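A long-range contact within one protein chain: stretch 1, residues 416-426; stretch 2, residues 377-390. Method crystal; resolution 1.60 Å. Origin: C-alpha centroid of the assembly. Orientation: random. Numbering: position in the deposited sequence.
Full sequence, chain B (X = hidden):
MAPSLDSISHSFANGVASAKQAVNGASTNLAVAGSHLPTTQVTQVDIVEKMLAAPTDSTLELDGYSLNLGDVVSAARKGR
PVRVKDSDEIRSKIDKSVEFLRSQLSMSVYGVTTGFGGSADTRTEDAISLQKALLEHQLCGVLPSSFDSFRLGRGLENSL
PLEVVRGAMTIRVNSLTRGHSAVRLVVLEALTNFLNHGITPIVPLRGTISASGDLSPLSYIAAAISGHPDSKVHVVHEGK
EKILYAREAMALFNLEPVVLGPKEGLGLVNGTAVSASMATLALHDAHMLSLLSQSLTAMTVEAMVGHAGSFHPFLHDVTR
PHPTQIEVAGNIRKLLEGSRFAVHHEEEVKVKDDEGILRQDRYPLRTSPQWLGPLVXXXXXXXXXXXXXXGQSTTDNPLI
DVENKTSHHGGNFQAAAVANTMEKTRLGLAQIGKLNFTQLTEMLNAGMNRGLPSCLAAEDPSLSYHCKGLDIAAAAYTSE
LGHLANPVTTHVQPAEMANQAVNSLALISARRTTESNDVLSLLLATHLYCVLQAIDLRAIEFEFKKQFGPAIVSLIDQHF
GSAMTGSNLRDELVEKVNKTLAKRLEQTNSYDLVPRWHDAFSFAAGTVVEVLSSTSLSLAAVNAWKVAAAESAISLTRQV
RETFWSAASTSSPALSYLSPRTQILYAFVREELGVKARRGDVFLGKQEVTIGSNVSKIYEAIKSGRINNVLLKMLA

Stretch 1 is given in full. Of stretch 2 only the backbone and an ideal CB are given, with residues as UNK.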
ATOM      1  N   ALA B 416     -13.761  -6.976  13.725  1.00  8.96           N
ATOM      2  CA  ALA B 416     -12.963  -7.538  12.622  1.00  8.05           C
ATOM      3  C   ALA B 416     -13.858  -8.057  11.511  1.00  7.40           C
ATOM      4  O   ALA B 416     -13.567  -7.882  10.332  1.00  9.86           O
ATOM      5  CB  ALA B 416     -12.026  -8.585  13.117  1.00  8.11           C
ATOM      6  N   ALA B 417     -15.020  -8.572  11.855  1.00  8.65           N
ATOM      7  CA  ALA B 417     -15.939  -9.065  10.799  1.00  7.97           C
ATOM      8  C   ALA B 417     -16.321  -7.880   9.910  1.00  9.79           C
ATOM      9  O   ALA B 417     -16.330  -8.023   8.674  1.00  9.99           O
ATOM     10  CB  ALA B 417     -17.149  -9.651  11.417  1.00 12.71           C
ATOM     11  N   VAL B 418     -16.532  -6.704  10.510  1.00  9.12           N
ATOM     12  CA  VAL B 418     -16.947  -5.509   9.740  1.00  9.66           C
ATOM     13  C   VAL B 418     -15.771  -5.008   8.914  1.00  8.07           C
ATOM     14  O   VAL B 418     -15.931  -4.676   7.726  1.00  9.86           O
ATOM     15  CB  VAL B 418     -17.456  -4.353  10.629  1.00 10.21           C
ATOM     16  CG1 VAL B 418     -17.809  -3.159   9.780  1.00  9.08           C
ATOM     17  CG2 VAL B 418     -18.617  -4.809  11.498  1.00 11.08           C
ATOM     18  N   ALA B 419     -14.579  -4.935   9.543  1.00  8.36           N
ATOM     19  CA  ALA B 419     -13.415  -4.402   8.848  1.00  9.83           C
ATOM     20  C   ALA B 419     -13.140  -5.293   7.641  1.00 10.28           C
ATOM     21  O   ALA B 419     -12.853  -4.772   6.532  1.00  9.26           O
ATOM     22  CB  ALA B 419     -12.246  -4.415   9.751  1.00 10.85           C
ATOM     23  N   ASN B 420     -13.287  -6.605   7.843  1.00 10.66           N
ATOM     24  CA  ASN B 420     -13.091  -7.589   6.762  1.00 11.33           C
ATOM     25  C   ASN B 420     -13.924  -7.275   5.542  1.00  8.84           C
ATOM     26  O   ASN B 420     -13.423  -7.254   4.410  1.00 11.12           O
ATOM     27  CB  ASN B 420     -13.428  -9.005   7.301  1.00 13.85           C
ATOM     28  CG  ASN B 420     -13.396 -10.145   6.217  1.00 17.16           C
ATOM     29  OD1 ASN B 420     -14.464 -10.541   5.688  1.00 24.06           O
ATOM     30  ND2 ASN B 420     -12.214 -10.730   5.983  1.00 17.27           N
ATOM     31  N   THR B 421     -15.196  -6.991   5.755  1.00  7.28           N
ATOM     32  CA  THR B 421     -16.068  -6.703   4.629  1.00  9.41           C
ATOM     33  C   THR B 421     -15.616  -5.461   3.886  1.00 10.54           C
ATOM     34  O   THR B 421     -15.725  -5.353   2.644  1.00 10.24           O
ATOM     35  CB  THR B 421     -17.553  -6.531   5.027  1.00  7.36           C
ATOM     36  OG1 THR B 421     -17.775  -5.357   5.817  1.00  8.58           O
ATOM     37  CG2 THR B 421     -18.019  -7.770   5.812  1.00  9.86           C
HETATM   38  N   MSE B 422     -15.153  -4.499   4.652  1.00  7.64           N
HETATM   39  CA  MSE B 422     -14.776  -3.190   4.048  1.00  8.35           C
HETATM   40  C   MSE B 422     -13.464  -3.259   3.254  1.00  7.79           C
HETATM   41  O   MSE B 422     -13.319  -2.652   2.197  1.00  9.76           O
HETATM   42  CB  MSE B 422     -14.713  -2.156   5.119  1.00 10.22           C
HETATM   43  CG  MSE B 422     -16.081  -1.809   5.673  1.00 10.77           C
HETATM   44 SE   MSE B 422     -17.291  -1.034   4.302  1.00 17.88          SE
HETATM   45  CE  MSE B 422     -18.320  -2.606   3.675  1.00 11.04           C
ATOM     46  N   GLU B 423     -12.491  -4.010   3.777  1.00  8.67           N
ATOM     47  CA  GLU B 423     -11.182  -4.176   3.082  1.00  7.17           C
ATOM     48  C   GLU B 423     -11.486  -4.814   1.725  1.00  9.63           C
ATOM     49  O   GLU B 423     -11.026  -4.295   0.682  1.00  9.53           O
ATOM     50  CB  GLU B 423     -10.224  -5.032   3.893  1.00  9.66           C
ATOM     51  CG  GLU B 423      -9.848  -4.502   5.266  1.00 11.35           C
ATOM     52  CD  GLU B 423      -8.869  -3.337   5.263  1.00 12.84           C
ATOM     53  OE1 GLU B 423      -7.683  -3.611   5.479  1.00 14.50           O
ATOM     54  OE2 GLU B 423      -9.273  -2.185   5.143  1.00 10.76           O
ATOM     55  N   LYS B 424     -12.229  -5.924   1.737  1.00 10.96           N
ATOM     56  CA  LYS B 424     -12.536  -6.671   0.497  1.00 13.79           C
ATOM     57  C   LYS B 424     -13.361  -5.848  -0.475  1.00 10.12           C
ATOM     58  O   LYS B 424     -13.135  -5.837  -1.701  1.00 11.00           O
ATOM     59  CB  LYS B 424     -13.291  -7.987   0.785  1.00 15.41           C
ATOM     60  CG  LYS B 424     -12.576  -8.971   1.686  1.00 24.49           C
ATOM     61  CD  LYS B 424     -13.569 -10.009   2.350  1.00 24.61           C
ATOM     62  CE  LYS B 424     -14.699 -10.395   1.415  1.00 24.77           C
ATOM     63  NZ  LYS B 424     -15.885  -9.447   1.234  1.00 25.15           N
ATOM     64  N   THR B 425     -14.341  -5.120   0.055  1.00  9.03           N
ATOM     65  CA  THR B 425     -15.192  -4.329  -0.836  1.00  9.21           C
ATOM     66  C   THR B 425     -14.359  -3.223  -1.488  1.00 10.27           C
ATOM     67  O   THR B 425     -14.572  -2.911  -2.677  1.00 10.19           O
ATOM     68  CB  THR B 425     -16.399  -3.796  -0.061  1.00  9.20           C
ATOM     69  OG1 THR B 425     -17.163  -4.907   0.443  1.00  9.28           O
ATOM     70  CG2 THR B 425     -17.302  -2.851  -0.925  1.00 12.86           C
ATOM     71  N   ARG B 426     -13.419  -2.594  -0.765  1.00  8.67           N
ATOM     72  CA  ARG B 426     -12.707  -1.457  -1.355  1.00  8.74           C
ATOM     73  C   ARG B 426     -11.784  -1.931  -2.485  1.00  9.41           C
ATOM     74  O   ARG B 426     -11.594  -1.254  -3.510  1.00  9.60           O
ATOM     75  CB  ARG B 426     -11.919  -0.755  -0.250  1.00 10.58           C
ATOM     76  CG  ARG B 426     -11.473   0.624  -0.659  1.00  8.48           C
ATOM     77  CD  ARG B 426     -10.973   1.461   0.503  1.00 10.46           C
ATOM     78  NE  ARG B 426      -9.893   0.847   1.279  1.00  8.45           N
ATOM     79  CZ  ARG B 426     -10.016   0.183   2.448  1.00  7.53           C
ATOM     80  NH1 ARG B 426      -8.937  -0.288   3.047  1.00  9.93           N
ATOM     81  NH2 ARG B 426     -11.176  -0.033   3.047  1.00  8.95           N
ATOM     82  N   UNK B 377     -18.658 -12.326  -5.761  1.00  9.34           N
ATOM     83  CA  UNK B 377     -18.739 -13.313  -4.703  1.00  9.10           C
ATOM     84  C   UNK B 377     -18.369 -12.695  -3.365  1.00  8.02           C
ATOM     85  O   UNK B 377     -18.969 -13.015  -2.363  1.00  9.21           O
ATOM     86  CB  UNK B 377     -17.830 -14.505  -5.011  1.00  9.10           C
ATOM     87  N   UNK B 378     -17.362 -11.810  -3.369  1.00  9.15           N
ATOM     88  CA  UNK B 378     -16.926 -11.131  -2.168  1.00  9.33           C
ATOM     89  C   UNK B 378     -18.033 -10.226  -1.657  1.00  9.81           C
ATOM     90  O   UNK B 378     -18.279 -10.184  -0.445  1.00  9.65           O
ATOM     91  CB  UNK B 378     -15.649 -10.330  -2.430  1.00  9.33           C
ATOM     92  N   UNK B 379     -18.737  -9.535  -2.546  1.00  7.83           N
ATOM     93  CA  UNK B 379     -19.820  -8.685  -2.067  1.00  7.43           C
ATOM     94  C   UNK B 379     -20.979  -9.488  -1.459  1.00  7.83           C
ATOM     95  O   UNK B 379     -21.563  -9.083  -0.466  1.00 10.27           O
ATOM     96  CB  UNK B 379     -20.339  -7.819  -3.217  1.00  7.43           C
ATOM     97  N   UNK B 380     -21.302 -10.623  -2.056  1.00  6.77           N
ATOM     98  CA  UNK B 380     -22.316 -11.515  -1.467  1.00  8.20           C
ATOM     99  C   UNK B 380     -21.894 -12.106  -0.092  1.00  9.47           C
ATOM    100  O   UNK B 380     -22.690 -12.231   0.857  1.00  8.52           O
ATOM    101  CB  UNK B 380     -22.608 -12.657  -2.442  1.00  8.20           C
ATOM    102  N   UNK B 381     -20.613 -12.456   0.002  1.00  8.21           N
ATOM    103  CA  UNK B 381     -20.062 -12.884   1.293  1.00  9.10           C
ATOM    104  C   UNK B 381     -20.160 -11.778   2.346  1.00  8.99           C
ATOM    105  O   UNK B 381     -20.696 -11.982   3.471  1.00  8.97           O
ATOM    106  CB  UNK B 381     -18.603 -13.313   1.126  1.00  9.10           C
ATOM    107  N   UNK B 382     -19.732 -10.581   1.977  1.00  7.18           N
ATOM    108  CA  UNK B 382     -19.836  -9.456   2.881  1.00  6.37           C
ATOM    109  C   UNK B 382     -21.274  -9.236   3.348  1.00  8.19           C
ATOM    110  O   UNK B 382     -21.535  -8.931   4.533  1.00  9.48           O
ATOM    111  CB  UNK B 382     -19.302  -8.192   2.205  1.00  6.37           C
ATOM    112  N   UNK B 383     -22.218  -9.414   2.432  1.00  8.54           N
ATOM    113  CA  UNK B 383     -23.628  -9.241   2.782  1.00  4.73           C
ATOM    114  C   UNK B 383     -23.988 -10.270   3.885  1.00  7.02           C
ATOM    115  O   UNK B 383     -24.717  -9.974   4.855  1.00  9.27           O
ATOM    116  CB  UNK B 383     -24.520  -9.413   1.551  1.00  4.73           C
ATOM    117  N   UNK B 384     -23.538 -11.513   3.731  1.00  9.06           N
ATOM    118  CA  UNK B 384     -23.849 -12.511   4.753  1.00  9.53           C
ATOM    119  C   UNK B 384     -23.247 -12.117   6.101  1.00  9.57           C
ATOM    120  O   UNK B 384     -23.911 -12.222   7.141  1.00  8.70           O
ATOM    121  CB  UNK B 384     -23.335 -13.888   4.328  1.00  9.53           C
ATOM    122  N   UNK B 385     -22.009 -11.628   6.084  1.00  8.34           N
ATOM    123  CA  UNK B 385     -21.310 -11.232   7.336  1.00  9.16           C
ATOM    124  C   UNK B 385     -22.044 -10.064   8.018  1.00  9.47           C
ATOM    125  O   UNK B 385     -22.344 -10.075   9.242  1.00  8.07           O
ATOM    126  CB  UNK B 385     -19.862 -10.836   7.041  1.00  9.16           C
ATOM    127  N   UNK B 386     -22.290  -8.998   7.265  1.00  8.11           N
ATOM    128  CA  UNK B 386     -22.874  -7.787   7.837  1.00  9.67           C
ATOM    129  C   UNK B 386     -24.311  -8.045   8.261  1.00  8.94           C
ATOM    130  O   UNK B 386     -24.790  -7.424   9.214  1.00 11.18           O
ATOM    131  CB  UNK B 386     -22.814  -6.631   6.836  1.00  9.67           C
ATOM    132  N   UNK B 387     -25.005  -8.970   7.611  1.00  9.79           N
ATOM    133  CA  UNK B 387     -26.361  -9.272   8.049  1.00  8.89           C
ATOM    134  C   UNK B 387     -26.360  -9.824   9.487  1.00 10.06           C
ATOM    135  O   UNK B 387     -27.162  -9.436  10.349  1.00 10.65           O
ATOM    136  CB  UNK B 387     -27.014 -10.272   7.093  1.00  8.89           C
ATOM    137  N   UNK B 388     -25.451 -10.750   9.751  1.00  8.44           N
ATOM    138  CA  UNK B 388     -25.312 -11.293  11.123  1.00  7.37           C
ATOM    139  C   UNK B 388     -24.862 -10.185  12.060  1.00 10.72           C
ATOM    140  O   UNK B 388     -25.392 -10.056  13.190  1.00 10.61           O
ATOM    141  CB  UNK B 388     -24.318 -12.456  11.163  1.00  7.37           C
ATOM    142  N   UNK B 389     -23.896  -9.379  11.611  1.00 10.36           N
ATOM    143  CA  UNK B 389     -23.310  -8.368  12.505  1.00  8.77           C
ATOM    144  C   UNK B 389     -24.337  -7.305  12.867  1.00  9.64           C
ATOM    145  O   UNK B 389     -24.481  -6.954  14.029  1.00 12.64           O
ATOM    146  CB  UNK B 389     -22.090  -7.714  11.854  1.00  8.77           C
ATOM    147  N   UNK B 390     -25.041  -6.777  11.883  1.00  9.37           N
ATOM    148  CA  UNK B 390     -25.975  -5.663  12.081  1.00  9.96           C
ATOM    149  C   UNK B 390     -27.286  -6.146  12.663  1.00 10.80           C
ATOM    150  O   UNK B 390     -27.898  -5.462  13.478  1.00 14.99           O
ATOM    151  CB  UNK B 390     -26.231  -4.933  10.761  1.00  9.96           C
TER

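Stretch 2 is helical throughout and runs nearly antiparallel to the helix of stretch 1, at 154°, with axes 9.5 Å apart at closest approach.

Position 377 has nothing of stretch 1 within reach of its ideal CB, so this contact leaves it free; it is Ser 377.

Position 378 points toward stretch 1, its ideal CB 3.8 Å from Lys 424 NZ. An acidic, polar or small side chain would suit, because the backbone already serves the ammonium: Lys 424 NZ donates to the O atom of 378 at 3.0 Å. The residue is Asp 378. A water donates to both Asp 378 OD2 (2.7 Å from the water O) and Lys 424 O (2.9 Å).

Position 379 points sideways, so only a side chain with some length could reach Thr 425. Leu 379 does so, CD2 lying 3.7 Å from Thr 425 OG1, a hydroxyl already donating to Thr 421 O within its own helix. Position 380 points away and is unconstrained here: Ile 380.

Position 381 points toward Asn 420 and Lys 424, but its ideal CB is still 4.7 Å from Lys 424 NZ. That leaves room for a medium or large polar group, Gln, Asn or His. His 381 places ND1 2.8 Å from the O of a water, which donates to Asn 420 OD1 (2.9 Å) and accepts from Lys 424 NZ (3.1 Å), so one water joins three side chains.

Position 382 is the tightest: its CA is 5.0 Å from Thr 421 CA, and its ideal CB is 3.7 Å from Thr 421 CB and 3.8 Å from Lys 424 NZ. Gly, Ala or perhaps Ser would suit. Ala 382 packs its methyl there.

Position 383 points away and 384 is out of reach, so neither is constrained here: His 383 and Ala 384.

Position 385 points toward Thr 421 CG2, 3.8 Å from its ideal CB, with Ala 417 beyond. A compact apolar residue, Val, Ile or Ala, fits. Val 385, chi1 t, sets CG1 3.7 Å from Thr 421 CG2 and 3.8 Å from Ala 417 CB.

Position 386 points sideways, favouring a longer apolar chain. Leu 386 brings CD2 4.3 Å from Val 418 CG2 and CD1 4.4 Å from Met 422 CE.

Positions 387 and 388 are out of reach: Thr 387 and Ile 388.

Position 389 points toward stretch 1, its ideal CB 4.5 Å from Val 418 CG2, so aliphatic carbon is wanted first. Glu 389 supplies CG 3.6 Å from Val 418 CG2, while its carboxylate is hydrogen-bonded elsewhere in the structure. Position 390 points sideways, with nothing of stretch 1 near its ideal CB, so it is unconstrained here; it is Ala 390.

Stretch 2 377-390: SDLIHAHAVLTIEA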
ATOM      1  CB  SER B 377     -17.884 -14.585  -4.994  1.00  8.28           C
ATOM      2  OG  SER B 377     -18.191 -15.609  -4.077  1.00  9.61           O
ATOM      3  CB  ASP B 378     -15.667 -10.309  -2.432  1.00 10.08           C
ATOM      4  CG  ASP B 378     -14.444 -11.144  -2.508  1.00 13.64           C
ATOM      5  OD1 ASP B 378     -14.480 -12.334  -2.139  1.00 14.93           O
ATOM      6  OD2 ASP B 378     -13.386 -10.552  -2.892  1.00 15.41           O
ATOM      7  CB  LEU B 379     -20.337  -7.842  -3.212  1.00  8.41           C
ATOM      8  CG  LEU B 379     -19.357  -6.792  -3.749  1.00  9.47           C
ATOM      9  CD1 LEU B 379     -19.826  -6.170  -5.048  1.00 10.71           C
ATOM     10  CD2 LEU B 379     -19.075  -5.765  -2.665  1.00 14.02           C
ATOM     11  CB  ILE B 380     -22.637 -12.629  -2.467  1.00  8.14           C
ATOM     12  CG1 ILE B 380     -23.241 -12.015  -3.738  1.00  8.68           C
ATOM     13  CG2 ILE B 380     -23.537 -13.728  -1.863  1.00 10.88           C
ATOM     14  CD1 ILE B 380     -23.462 -13.041  -4.836  1.00 12.65           C
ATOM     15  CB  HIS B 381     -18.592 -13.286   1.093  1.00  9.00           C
ATOM     16  CG  HIS B 381     -17.960 -13.894   2.303  1.00  8.14           C
ATOM     17  ND1 HIS B 381     -17.427 -13.133   3.323  1.00 16.20           N
ATOM     18  CD2 HIS B 381     -17.720 -15.187   2.632  1.00  9.74           C
ATOM     19  CE1 HIS B 381     -16.902 -13.945   4.236  1.00 10.24           C
ATOM     20  NE2 HIS B 381     -17.068 -15.182   3.847  1.00  9.73           N
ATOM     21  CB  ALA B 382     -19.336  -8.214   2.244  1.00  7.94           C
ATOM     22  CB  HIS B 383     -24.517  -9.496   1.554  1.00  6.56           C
ATOM     23  CG  HIS B 383     -25.837  -8.843   1.666  1.00  9.44           C
ATOM     24  ND1 HIS B 383     -26.078  -7.600   1.127  1.00 11.96           N
ATOM     25  CD2 HIS B 383     -26.980  -9.228   2.273  1.00 10.87           C
ATOM     26  CE1 HIS B 383     -27.328  -7.259   1.387  1.00 14.69           C
ATOM     27  NE2 HIS B 383     -27.896  -8.227   2.083  1.00 16.66           N
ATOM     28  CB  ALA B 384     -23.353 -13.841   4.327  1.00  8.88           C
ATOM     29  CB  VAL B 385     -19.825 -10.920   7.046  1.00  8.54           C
ATOM     30  CG1 VAL B 385     -19.160 -10.340   8.260  1.00 13.91           C
ATOM     31  CG2 VAL B 385     -19.129 -12.140   6.513  1.00 10.68           C
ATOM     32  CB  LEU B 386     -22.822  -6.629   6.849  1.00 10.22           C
ATOM     33  CG  LEU B 386     -21.477  -5.971   6.605  1.00 11.79           C
ATOM     34  CD1 LEU B 386     -21.602  -4.753   5.707  1.00 11.93           C
ATOM     35  CD2 LEU B 386     -20.858  -5.573   7.949  1.00 12.99           C
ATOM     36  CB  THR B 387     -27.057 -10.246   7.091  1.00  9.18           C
ATOM     37  OG1 THR B 387     -27.225  -9.611   5.812  1.00  8.99           O
ATOM     38  CG2 THR B 387     -28.447 -10.613   7.603  1.00 11.45           C
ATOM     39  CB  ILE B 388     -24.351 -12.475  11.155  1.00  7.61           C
ATOM     40  CG1 ILE B 388     -25.025 -13.677  10.530  1.00  8.87           C
ATOM     41  CG2 ILE B 388     -23.972 -12.818  12.610  1.00 11.42           C
ATOM     42  CD1 ILE B 388     -24.160 -14.882  10.389  1.00 18.24           C
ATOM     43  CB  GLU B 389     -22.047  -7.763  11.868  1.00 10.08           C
ATOM     44  CG  GLU B 389     -21.274  -6.820  12.769  1.00 12.52           C
ATOM     45  CD  GLU B 389     -20.566  -7.482  13.912  1.00 12.21           C
ATOM     46  OE1 GLU B 389     -20.682  -8.697  14.038  1.00 10.93           O
ATOM     47  OE2 GLU B 389     -19.901  -6.739  14.678  1.00 12.82           O
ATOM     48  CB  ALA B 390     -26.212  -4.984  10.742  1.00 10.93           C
TER
HETATM   49  O   HOH W   1     -12.996  -7.964  -3.598  1.00 13.58           O
HETATM   50  O   HOH W   2     -16.747 -10.527   3.955  1.00 12.50           O
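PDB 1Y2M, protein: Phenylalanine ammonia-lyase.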